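Local atomic coordinates of Nsp15 (Middle East respiratory syndrome-related coronavirus, PDB entry 5YVD), a protein that is an endoribonuclease of the EndoU family that probably cleaves RNA preferentially at uridylates and assembles as a hexamer. Residues A[324-328]-A[337-341]; A[242-248]-A[286-292]; A[77-83]-A[113-118]; A[135-141]-A[172-177]. All blocks are in the same frame, centred on the assembly; numbering follows the deposited sequence.

Contact 1. Residues A[324-328]-A[337-341]; sequences IEFML and TFYPR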
# COMPACT_ATOMS: atom_id res chain seq x y z
N ILE A 324 16.69 -38.88 4.84
CA ILE A 324 15.48 -38.78 3.98
C ILE A 324 14.74 -40.11 3.85
O ILE A 324 15.35 -41.15 3.57
CB ILE A 324 15.81 -38.27 2.55
CG1 ILE A 324 16.53 -36.91 2.61
CG2 ILE A 324 14.53 -38.16 1.70
CD1 ILE A 324 15.66 -35.75 3.06
N GLU A 325 13.42 -40.05 4.01
CA GLU A 325 12.60 -41.24 4.06
C GLU A 325 11.78 -41.38 2.81
O GLU A 325 11.26 -40.39 2.29
CB GLU A 325 11.67 -41.19 5.26
CG GLU A 325 12.42 -41.19 6.58
CD GLU A 325 11.51 -41.31 7.78
OE1 GLU A 325 10.26 -41.32 7.61
OE2 GLU A 325 12.07 -41.40 8.89
N PHE A 326 11.65 -42.61 2.36
CA PHE A 326 10.81 -42.94 1.24
C PHE A 326 9.92 -44.06 1.65
O PHE A 326 10.30 -44.87 2.50
CB PHE A 326 11.64 -43.50 0.09
CG PHE A 326 12.70 -42.57 -0.41
CD1 PHE A 326 13.86 -42.36 0.31
CD2 PHE A 326 12.55 -41.95 -1.65
CE1 PHE A 326 14.84 -41.52 -0.19
CE2 PHE A 326 13.53 -41.10 -2.14
CZ PHE A 326 14.67 -40.88 -1.41
N MET A 327 8.75 -44.15 1.03
CA MET A 327 7.98 -45.37 1.08
C MET A 327 8.39 -46.24 -0.11
O MET A 327 8.66 -45.72 -1.20
CB MET A 327 6.50 -45.06 1.04
CG MET A 327 6.02 -44.32 2.28
SD MET A 327 6.28 -45.26 3.79
CE MET A 327 5.39 -46.78 3.43
N LEU A 328 8.48 -47.55 0.13
CA LEU A 328 8.66 -48.54 -0.92
C LEU A 328 7.58 -49.61 -0.82
O LEU A 328 7.55 -50.38 0.14
CB LEU A 328 10.03 -49.21 -0.85
CG LEU A 328 10.28 -50.29 -1.93
CD1 LEU A 328 10.21 -49.74 -3.36
CD2 LEU A 328 11.62 -51.02 -1.73
N THR A 337 5.61 -49.08 -6.38
CA THR A 337 5.98 -47.67 -6.36
C THR A 337 7.05 -47.36 -5.28
O THR A 337 7.28 -48.16 -4.37
CB THR A 337 4.75 -46.74 -6.19
OG1 THR A 337 5.16 -45.35 -6.26
CG2 THR A 337 4.06 -46.98 -4.87
N PHE A 338 7.69 -46.19 -5.42
CA PHE A 338 8.73 -45.70 -4.51
C PHE A 338 8.77 -44.18 -4.57
O PHE A 338 8.98 -43.60 -5.64
CB PHE A 338 10.07 -46.24 -4.95
CG PHE A 338 11.21 -45.84 -4.07
CD1 PHE A 338 12.09 -44.86 -4.45
CD2 PHE A 338 11.45 -46.50 -2.89
CE1 PHE A 338 13.17 -44.51 -3.66
CE2 PHE A 338 12.53 -46.16 -2.09
CZ PHE A 338 13.39 -45.17 -2.48
N TYR A 339 8.55 -43.54 -3.42
CA TYR A 339 8.45 -42.08 -3.36
C TYR A 339 8.92 -41.56 -2.03
O TYR A 339 8.88 -42.29 -1.05
CB TYR A 339 7.00 -41.63 -3.60
CG TYR A 339 5.99 -42.17 -2.61
CD1 TYR A 339 5.50 -41.37 -1.59
CD2 TYR A 339 5.56 -43.49 -2.68
CE1 TYR A 339 4.59 -41.86 -0.67
CE2 TYR A 339 4.65 -43.99 -1.78
CZ TYR A 339 4.17 -43.17 -0.78
OH TYR A 339 3.25 -43.67 0.13
N PRO A 340 9.33 -40.28 -1.98
CA PRO A 340 9.67 -39.62 -0.72
C PRO A 340 8.43 -39.32 0.11
O PRO A 340 7.32 -39.37 -0.40
CB PRO A 340 10.31 -38.30 -1.17
CG PRO A 340 10.59 -38.45 -2.63
CD PRO A 340 9.50 -39.36 -3.12
N ARG A 341 8.62 -39.02 1.39
CA ARG A 341 7.52 -38.55 2.22
C ARG A 341 7.92 -37.25 2.87
O ARG A 341 7.06 -36.55 3.37
CB ARG A 341 7.14 -39.58 3.27
CG ARG A 341 8.18 -40.66 3.51
CD ARG A 341 7.85 -41.51 4.73
NE ARG A 341 6.42 -41.77 4.84
CZ ARG A 341 5.82 -42.30 5.91
NH1 ARG A 341 6.52 -42.67 6.99
NH2 ARG A 341 4.49 -42.48 5.89
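Phe326 and Phe338 meet on one face of the beta hairpin formed by strands 322-331 and 334-340, in the EndoU-family part of the chain. Their rings lie nearly parallel, with planes 9° apart, but are displaced along each other, so that only their near rims face one another. CZ of Phe338 sits over the face of Phe326, and the closest approach is Phe326 CD2 to Phe338 CE1 at 3.3 Å. Pro340 adds its CG near CE2 of the Phe326 ring, while Leu328 puts CB in the plane of the Phe338 ring and sets CD1 3.5 Å from Phe338 CD2.

On the other face of the hairpin, Met327 and Tyr339 run side by side in the same direction, and Met327 CB rests over the phenol ring, 3.9 Å from its centroid. The first torsion and the bend at chi2 (-60°) carry Met327 SD across to Arg341, where it stands 3.6 Å above the centre of the guanidinium plane. Glu325 OE1 comes to the edge of that same group, 4.0 Å from Arg341 NH1, too long for a salt bridge; Glu325 OE2 pairs instead with Lys316 on strand 312-319.

Behind the side chains, the antiparallel ladder sets the register. Met327 N donates to Tyr339 O, and Tyr339 N returns a bond to Met327 O. The third strand, 312-319, flanks 324-328 on its other side, and side chains of Glu325, Met327 and Arg341 touch Val314 there. The ladder's last rung lies at the C-terminal end of the model, where Arg341 N donates to Glu325 O over 3.1 Å.

Contact 2. Residues A[242-248]-A[286-292]; sequences LGGLHLL and KAVCSVI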
# COMPACT_ATOMS: atom_id res chain seq x y z
N LEU A 242 -2.00 -38.55 -12.28
CA LEU A 242 -0.62 -38.72 -12.74
C LEU A 242 0.17 -39.69 -11.83
O LEU A 242 0.37 -39.41 -10.64
CB LEU A 242 0.03 -37.32 -12.80
CG LEU A 242 1.33 -37.11 -13.57
CD1 LEU A 242 1.43 -35.69 -14.13
CD2 LEU A 242 2.54 -37.45 -12.70
N GLY A 243 0.62 -40.82 -12.38
CA GLY A 243 1.32 -41.85 -11.62
C GLY A 243 2.83 -41.65 -11.52
O GLY A 243 3.48 -41.31 -12.49
N GLY A 244 3.38 -41.89 -10.34
CA GLY A 244 4.81 -41.81 -10.13
C GLY A 244 5.44 -40.46 -10.45
O GLY A 244 4.93 -39.41 -10.03
N LEU A 245 6.55 -40.53 -11.19
CA LEU A 245 7.34 -39.37 -11.59
C LEU A 245 7.96 -38.66 -10.37
O LEU A 245 7.67 -37.51 -10.11
CB LEU A 245 6.51 -38.42 -12.45
CG LEU A 245 7.31 -37.43 -13.31
CD1 LEU A 245 7.99 -38.08 -14.53
CD2 LEU A 245 6.42 -36.28 -13.77
N HIS A 246 8.82 -39.36 -9.64
CA HIS A 246 9.39 -38.82 -8.41
C HIS A 246 10.87 -38.42 -8.53
O HIS A 246 11.48 -37.97 -7.55
CB HIS A 246 9.14 -39.81 -7.26
CG HIS A 246 7.68 -40.05 -6.99
ND1 HIS A 246 6.86 -39.09 -6.44
CD2 HIS A 246 6.90 -41.13 -7.22
CE1 HIS A 246 5.63 -39.56 -6.35
NE2 HIS A 246 5.63 -40.80 -6.80
N LEU A 247 11.43 -38.53 -9.73
CA LEU A 247 12.85 -38.24 -9.91
C LEU A 247 12.98 -37.16 -10.95
O LEU A 247 12.31 -37.21 -11.97
CB LEU A 247 13.61 -39.50 -10.30
CG LEU A 247 15.13 -39.36 -10.20
CD1 LEU A 247 15.56 -39.41 -8.74
CD2 LEU A 247 15.87 -40.42 -11.01
N LEU A 248 13.84 -36.17 -10.70
CA LEU A 248 13.81 -34.95 -11.49
C LEU A 248 14.19 -35.19 -12.94
O LEU A 248 13.59 -34.61 -13.85
CB LEU A 248 14.69 -33.85 -10.91
CG LEU A 248 14.66 -32.56 -11.77
CD1 LEU A 248 13.30 -31.86 -11.71
CD2 LEU A 248 15.76 -31.56 -11.40
N LYS A 286 -1.64 -34.41 -10.72
CA LYS A 286 -1.40 -34.72 -9.32
C LYS A 286 -1.05 -33.47 -8.57
O LYS A 286 -0.07 -32.81 -8.88
CB LYS A 286 -0.29 -35.73 -9.20
CG LYS A 286 -0.06 -36.19 -7.79
CD LYS A 286 0.36 -37.66 -7.75
CE LYS A 286 1.79 -37.84 -8.25
NZ LYS A 286 2.16 -39.24 -8.65
N ALA A 287 -1.85 -33.15 -7.55
CA ALA A 287 -1.68 -31.94 -6.74
C ALA A 287 -0.37 -31.91 -5.99
O ALA A 287 0.18 -30.84 -5.76
CB ALA A 287 -2.83 -31.77 -5.76
N VAL A 288 0.13 -33.09 -5.59
CA VAL A 288 1.38 -33.18 -4.82
C VAL A 288 2.26 -34.30 -5.32
O VAL A 288 2.15 -35.43 -4.86
CB VAL A 288 1.15 -33.41 -3.31
CG1 VAL A 288 2.45 -33.15 -2.53
CG2 VAL A 288 0.02 -32.56 -2.78
N CYS A 289 3.16 -33.96 -6.25
CA CYS A 289 4.09 -34.92 -6.80
C CYS A 289 5.44 -34.55 -6.24
O CYS A 289 6.04 -33.56 -6.64
CB CYS A 289 4.12 -34.84 -8.33
SG CYS A 289 5.23 -36.07 -9.10
N SER A 290 5.91 -35.35 -5.29
CA SER A 290 7.17 -35.09 -4.62
C SER A 290 8.35 -35.53 -5.50
O SER A 290 8.35 -36.62 -6.09
CB SER A 290 7.18 -35.80 -3.27
OG SER A 290 6.44 -37.01 -3.31
N VAL A 291 9.37 -34.69 -5.59
CA VAL A 291 10.45 -34.92 -6.54
C VAL A 291 11.82 -34.66 -5.95
O VAL A 291 12.05 -33.62 -5.35
CB VAL A 291 10.26 -34.04 -7.79
CG1 VAL A 291 11.39 -34.27 -8.79
CG2 VAL A 291 8.91 -34.30 -8.43
N ILE A 292 12.73 -35.60 -6.16
CA ILE A 292 14.14 -35.46 -5.76
C ILE A 292 15.01 -35.49 -7.01
O ILE A 292 14.76 -36.28 -7.92
CB ILE A 292 14.60 -36.61 -4.88
CG1 ILE A 292 13.51 -37.02 -3.91
CG2 ILE A 292 15.84 -36.24 -4.10
CD1 ILE A 292 13.21 -35.97 -2.85
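Lys286 reaches from strand 285-291 into the loop ahead of helix 248-255, where two backbone carbonyls receive its NZ. NZ lies 2.7 Å from Leu242 O, tilted out of that carbonyl's plane, and 3.1 Å from Gly244 O, which it meets in plane on a lone pair. The chain starts with CG anti to N (chi1 -175°) and then bends at chi2 and chi3, which brings the amine to these two oxygens.

A further side-chain bond runs the other way across the contact. His246 ND1 donates to Ser290 O over 2.9 Å, with the oxygen in the ring plane and the N-H directed at one of its lone pairs. Gly244 O lies over one face of the imidazole, toward the rim.

Backbone bonds tie the far end. Ile292 N donates to His246 O at 168°, and Leu248 N donates to Ile292 O just as the helix begins, with Leu247 at its N-cap position.

Apolar contacts are few: Leu242 CB meets Lys286 CB, and Leu248 CB lies 3.9 Å from Val291 CG1. Ile292 also packs on Pro340 of the neighbouring hairpin.

EndoU enzymes gather two histidines and a lysine in the active site, and the closeness of His246 to Lys286, with His231 bonded to the loop through Leu245, is consistent with that site. The ND1 bond to Ser290 O fixes the rotation of the imidazole and leaves NE2 to meet a bound glycerol, while two carbonyls hold the lysine amine 4.2 Å from His246 NE2.

Contact 3. Residues A[77-83]-A[113-118]; sequences ADICYKF and LNICFD
Tyr81 lays its ring across Phe117, with Phe117 CE2 over one face and 3.5 Å from Tyr81 CG. The planes are 40° apart and the centroids 4.9 Å, so the rings meet obliquely. Ile115 CG2, over one face of the Phe117 ring, lies 3.7 Å from Tyr81 CB, and the helix 124-129 touches both aromatic side chains through Ser124 and Lys127. Further along, Ile79 and Ile115 lie side by side on the same face of the sheet, while Cys80 and Cys116 share the other. There, Phe83 turns its ring toward Cys116 O and Asp118 CB.

Strands 79-80 and 115-118 pair in parallel at the edge of a five-strand mixed sheet in the Nsp15 middle domain. Cys116 N donates to Ile79 O, and Tyr81 N to Cys116 O.

At the polar end, Asp78 and Asn114 exchange two bonds. Asp78 N donates to Asn114 O over 3.1 Å. Asn114 N answers by donating to Asp78 OD2 over 2.9 Å, on the anti side of the carboxylate and 25° out of its plane. The amide ND2 of Asn114 is taken up by Gln76 O, and at the opposite end Asp118 OD2 forms a salt bridge with Arg120.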
# COMPACT_ATOMS: atom_id res chain seq x y z
N ALA A 77 21.16 -24.07 10.05
CA ALA A 77 21.78 -22.75 10.19
C ALA A 77 20.70 -21.69 10.30
O ALA A 77 19.92 -21.50 9.38
CB ALA A 77 22.68 -22.46 9.00
N ASP A 78 20.65 -21.01 11.45
CA ASP A 78 19.64 -20.00 11.73
C ASP A 78 20.02 -18.60 11.19
O ASP A 78 19.16 -17.86 10.75
CB ASP A 78 19.33 -19.95 13.25
CG ASP A 78 18.90 -21.32 13.82
OD1 ASP A 78 17.70 -21.69 13.78
OD2 ASP A 78 19.77 -22.04 14.34
N ILE A 79 21.30 -18.26 11.20
CA ILE A 79 21.74 -16.88 10.87
C ILE A 79 23.23 -16.87 10.46
O ILE A 79 23.96 -17.84 10.74
CB ILE A 79 21.48 -15.98 12.09
CG1 ILE A 79 21.86 -14.53 11.83
CG2 ILE A 79 22.23 -16.50 13.30
CD1 ILE A 79 21.25 -13.60 12.86
N CYS A 80 23.68 -15.84 9.75
CA CYS A 80 25.08 -15.79 9.33
C CYS A 80 25.86 -14.73 10.13
O CYS A 80 25.29 -13.74 10.60
CB CYS A 80 25.18 -15.53 7.82
SG CYS A 80 24.69 -16.90 6.71
N TYR A 81 27.17 -14.94 10.28
CA TYR A 81 28.03 -14.05 11.06
C TYR A 81 28.79 -13.08 10.20
O TYR A 81 29.76 -13.44 9.56
CB TYR A 81 29.04 -14.86 11.87
CG TYR A 81 29.90 -14.03 12.82
CD1 TYR A 81 31.24 -13.76 12.53
CD2 TYR A 81 29.37 -13.52 14.02
CE1 TYR A 81 32.03 -13.03 13.39
CE2 TYR A 81 30.16 -12.78 14.89
CZ TYR A 81 31.49 -12.53 14.57
OH TYR A 81 32.30 -11.80 15.44
N LYS A 82 28.33 -11.84 10.22
CA LYS A 82 29.02 -10.72 9.59
C LYS A 82 28.93 -10.79 8.08
O LYS A 82 29.65 -10.09 7.38
CB LYS A 82 30.46 -10.59 10.07
CG LYS A 82 30.58 -9.86 11.40
CD LYS A 82 32.04 -9.79 11.85
CE LYS A 82 32.37 -8.48 12.54
NZ LYS A 82 31.51 -8.25 13.73
N PHE A 83 28.00 -11.59 7.58
CA PHE A 83 27.65 -11.54 6.18
C PHE A 83 26.19 -11.93 6.03
O PHE A 83 25.55 -12.36 6.96
CB PHE A 83 28.57 -12.45 5.32
CG PHE A 83 28.38 -13.93 5.55
CD1 PHE A 83 29.01 -14.56 6.61
CD2 PHE A 83 27.58 -14.69 4.71
CE1 PHE A 83 28.83 -15.91 6.83
CE2 PHE A 83 27.40 -16.05 4.94
CZ PHE A 83 28.03 -16.65 6.00
N LEU A 113 21.45 -19.96 19.18
CA LEU A 113 21.09 -20.42 17.82
C LEU A 113 22.32 -21.00 17.14
O LEU A 113 23.41 -20.89 17.67
CB LEU A 113 20.57 -19.26 16.95
CG LEU A 113 19.65 -18.21 17.58
CD1 LEU A 113 20.43 -16.92 17.81
CD2 LEU A 113 18.44 -17.93 16.71
N ASN A 114 22.15 -21.59 15.97
CA ASN A 114 23.29 -22.05 15.16
C ASN A 114 23.78 -20.95 14.22
O ASN A 114 23.20 -20.73 13.17
CB ASN A 114 22.93 -23.28 14.32
CG ASN A 114 22.70 -24.53 15.15
OD1 ASN A 114 23.59 -24.97 15.90
ND2 ASN A 114 21.52 -25.13 14.99
N ILE A 115 24.87 -20.30 14.59
CA ILE A 115 25.48 -19.26 13.78
C ILE A 115 26.46 -19.87 12.78
O ILE A 115 27.36 -20.66 13.15
CB ILE A 115 26.24 -18.24 14.66
CG1 ILE A 115 25.33 -17.76 15.81
CG2 ILE A 115 26.81 -17.10 13.81
CD1 ILE A 115 25.84 -16.55 16.55
N CYS A 116 26.31 -19.47 11.52
CA CYS A 116 27.11 -19.97 10.44
C CYS A 116 28.23 -19.00 10.15
O CYS A 116 27.97 -17.84 9.84
CB CYS A 116 26.24 -20.13 9.20
SG CYS A 116 27.17 -20.58 7.74
N PHE A 117 29.47 -19.47 10.24
CA PHE A 117 30.65 -18.61 10.06
C PHE A 117 31.39 -19.03 8.80
O PHE A 117 31.28 -20.19 8.39
CB PHE A 117 31.63 -18.80 11.22
CG PHE A 117 31.09 -18.46 12.57
CD1 PHE A 117 30.30 -19.34 13.27
CD2 PHE A 117 31.44 -17.27 13.17
CE1 PHE A 117 29.84 -19.03 14.54
CE2 PHE A 117 30.97 -16.95 14.42
CZ PHE A 117 30.19 -17.84 15.11
N ASP A 118 32.19 -18.12 8.23
CA ASP A 118 32.90 -18.41 6.97
C ASP A 118 34.39 -18.07 7.05
O ASP A 118 34.76 -17.03 7.56
CB ASP A 118 32.23 -17.65 5.80
CG ASP A 118 32.78 -18.06 4.41
OD1 ASP A 118 33.97 -17.76 4.11
OD2 ASP A 118 32.00 -18.64 3.61

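Contact 4. Residues A[135-141]-A[172-177]; sequences IFISDRK and KFYLYK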
# COMPACT_ATOMS: atom_id res chain seq x y z
N ILE A 135 28.03 -23.52 12.90
CA ILE A 135 28.38 -24.15 11.63
C ILE A 135 29.54 -23.37 11.01
O ILE A 135 29.58 -22.13 11.05
CB ILE A 135 27.14 -24.14 10.70
CG1 ILE A 135 26.10 -25.13 11.21
CG2 ILE A 135 27.50 -24.45 9.25
CD1 ILE A 135 24.73 -24.93 10.61
N PHE A 136 30.51 -24.08 10.44
CA PHE A 136 31.63 -23.40 9.78
C PHE A 136 31.75 -23.84 8.34
O PHE A 136 31.66 -25.04 8.05
CB PHE A 136 32.95 -23.66 10.49
CG PHE A 136 34.04 -22.73 10.04
CD1 PHE A 136 35.08 -23.18 9.24
CD2 PHE A 136 33.98 -21.40 10.36
CE1 PHE A 136 36.06 -22.30 8.80
CE2 PHE A 136 34.95 -20.52 9.93
CZ PHE A 136 35.99 -20.97 9.14
N ILE A 137 31.94 -22.87 7.45
CA ILE A 137 32.14 -23.16 6.04
C ILE A 137 33.52 -22.69 5.62
O ILE A 137 33.93 -21.58 6.00
CB ILE A 137 31.01 -22.59 5.14
CG1 ILE A 137 31.01 -21.06 5.10
CG2 ILE A 137 29.65 -23.07 5.62
CD1 ILE A 137 29.69 -20.44 4.65
N SER A 138 34.23 -23.55 4.88
CA SER A 138 35.56 -23.21 4.40
C SER A 138 35.94 -23.90 3.11
O SER A 138 35.42 -24.94 2.75
CB SER A 138 36.64 -23.46 5.48
OG SER A 138 37.42 -24.61 5.20
N ASP A 139 36.89 -23.27 2.43
CA ASP A 139 37.39 -23.72 1.15
C ASP A 139 38.48 -24.78 1.33
O ASP A 139 38.90 -25.40 0.35
CB ASP A 139 37.93 -22.53 0.33
CG ASP A 139 38.83 -21.58 1.15
OD1 ASP A 139 39.05 -21.80 2.36
OD2 ASP A 139 39.29 -20.58 0.57
N ARG A 140 38.92 -24.98 2.58
CA ARG A 140 40.02 -25.88 2.89
C ARG A 140 39.79 -26.66 4.20
O ARG A 140 39.30 -26.11 5.19
CB ARG A 140 41.33 -25.09 2.97
CG ARG A 140 41.32 -23.95 3.98
CD ARG A 140 42.40 -22.92 3.70
NE ARG A 140 42.46 -21.93 4.78
CZ ARG A 140 43.09 -22.08 5.94
NH1 ARG A 140 43.74 -23.20 6.24
NH2 ARG A 140 43.08 -21.09 6.83
N LYS A 141 40.15 -27.95 4.19
CA LYS A 141 40.23 -28.76 5.42
C LYS A 141 40.88 -27.96 6.53
O LYS A 141 41.90 -27.29 6.31
CB LYS A 141 41.06 -30.03 5.19
CG LYS A 141 40.25 -31.25 4.77
CD LYS A 141 41.02 -32.56 4.95
CE LYS A 141 41.07 -33.04 6.41
NZ LYS A 141 39.79 -33.67 6.84
N LYS A 172 34.28 -26.79 -3.72
CA LYS A 172 34.35 -27.86 -2.73
C LYS A 172 34.45 -27.23 -1.35
O LYS A 172 35.49 -26.64 -0.99
CB LYS A 172 35.53 -28.79 -3.01
CG LYS A 172 35.63 -29.97 -2.04
CD LYS A 172 35.19 -31.31 -2.62
CE LYS A 172 33.84 -31.27 -3.29
NZ LYS A 172 33.48 -32.67 -3.64
N PHE A 173 33.38 -27.36 -0.57
CA PHE A 173 33.36 -26.77 0.76
C PHE A 173 33.51 -27.84 1.81
O PHE A 173 33.03 -28.96 1.64
CB PHE A 173 32.12 -25.90 0.98
CG PHE A 173 32.18 -24.59 0.24
CD1 PHE A 173 31.56 -24.45 -1.01
CD2 PHE A 173 32.89 -23.51 0.76
CE1 PHE A 173 31.63 -23.25 -1.71
CE2 PHE A 173 32.96 -22.30 0.07
CZ PHE A 173 32.33 -22.17 -1.16
N TYR A 174 34.25 -27.50 2.87
CA TYR A 174 34.46 -28.36 4.00
C TYR A 174 33.67 -27.68 5.10
O TYR A 174 33.87 -26.51 5.41
CB TYR A 174 35.96 -28.49 4.31
CG TYR A 174 36.73 -29.05 3.14
CD1 TYR A 174 36.76 -30.41 2.88
CD2 TYR A 174 37.39 -28.21 2.24
CE1 TYR A 174 37.46 -30.93 1.79
CE2 TYR A 174 38.09 -28.72 1.14
CZ TYR A 174 38.12 -30.08 0.92
OH TYR A 174 38.79 -30.61 -0.16
N LEU A 175 32.74 -28.46 5.64
CA LEU A 175 31.64 -27.97 6.43
C LEU A 175 31.70 -28.56 7.82
O LEU A 175 31.75 -29.79 7.97
CB LEU A 175 30.35 -28.42 5.78
CG LEU A 175 30.07 -27.73 4.44
CD1 LEU A 175 29.26 -28.63 3.54
CD2 LEU A 175 29.37 -26.39 4.66
N TYR A 176 31.69 -27.71 8.84
CA TYR A 176 31.82 -28.18 10.21
C TYR A 176 30.61 -27.78 11.01
O TYR A 176 29.99 -26.75 10.75
CB TYR A 176 33.10 -27.65 10.86
CG TYR A 176 34.33 -28.01 10.08
CD1 TYR A 176 35.14 -29.06 10.48
CD2 TYR A 176 34.67 -27.35 8.92
CE1 TYR A 176 36.27 -29.44 9.76
CE2 TYR A 176 35.79 -27.72 8.18
CZ TYR A 176 36.59 -28.77 8.62
OH TYR A 176 37.73 -29.15 7.93
N LYS A 177 30.25 -28.60 11.97
CA LYS A 177 29.17 -28.25 12.87
C LYS A 177 29.60 -28.55 14.28
O LYS A 177 30.23 -29.58 14.55
CB LYS A 177 27.90 -29.03 12.51
CG LYS A 177 26.72 -28.62 13.35
CD LYS A 177 25.41 -29.15 12.80
CE LYS A 177 24.23 -28.55 13.54
NZ LYS A 177 23.01 -29.38 13.40
O HOH W 1 38.04 -26.00 -2.11
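Tyr174 and Lys141 cross at about a right angle, the aliphatic part of the lysine lying over the phenol. Lys141 CG stands 4.3 Å from the ring centroid, a CH-pi contact 22° off the normal, and Lys141 N lies over the same face, 3.4 Å from CD2 of Tyr174. Asp139 O approaches the edge of this ring near its plane, so the chain from 139 to 141 wraps from rim to face. Tyr174 CG lies anti to its carbonyl carbon (chi1 -59°), which sets the ring against the backbone of residues 139-141.

Phe136 and Tyr176 project from the same face of the sheet as Tyr174. They touch through their CB atoms, 4.0 Å apart; Tyr176 CD2 lies at the edge of the Phe136 ring, and Phe136 O lies in the plane of the Tyr176 ring at its edge. Tyr176 OH comes to 3.6 Å from Lys141 CA and is hydrogen-bonded to Ile142 N.

The two segments are neighbouring antiparallel strands, 134-138 and 174-178, in the mixed sheet of the middle domain. Phe136 pairs with Tyr176, and Ser138 with Tyr174, through two reciprocal backbone bonds each; Tyr174 N to Ser138 O is almost straight at 176°.

On the opposite face, Ile137 and Leu175 cross at a slant, Ile137 CG2 lying 3.5 Å from Leu175 CD2, and Ile135 meets the stem of Lys177. Where strand 134-138 ends, Ser138 OG accepts from Arg140 N in an ST turn. Past it a water donates to Asp139 O (2.7 Å) and to Lys172 O (2.9 Å).

In the fold
The four contacts fall into two pairs. Contacts 3 and 4 share the mixed sheet of the middle domain, their centres 13 Å apart; strands 115-118 and 134-138 are neighbours, and Phe117 N probably bonds to Ile135 O at 2.8 Å. Contacts 1 and 2 lie in the EndoU-family part, 11 Å between centres, where Pro340 CG meets Ile292 CG1 at 3.5 Å and Tyr339 CB comes to 3.6 Å from His246 NE2. Glycerol, probably from the crystallisation liquor, hydrogen-bonds to Thr337 OG1 and to His246 NE2 and may mark a pocket; the probable active site lies at contact 2, which contact 1 touches. Contacts 1 and 4 stay about 14 Å apart at their nearest atoms, contacts 2 and 3 about 19 Å.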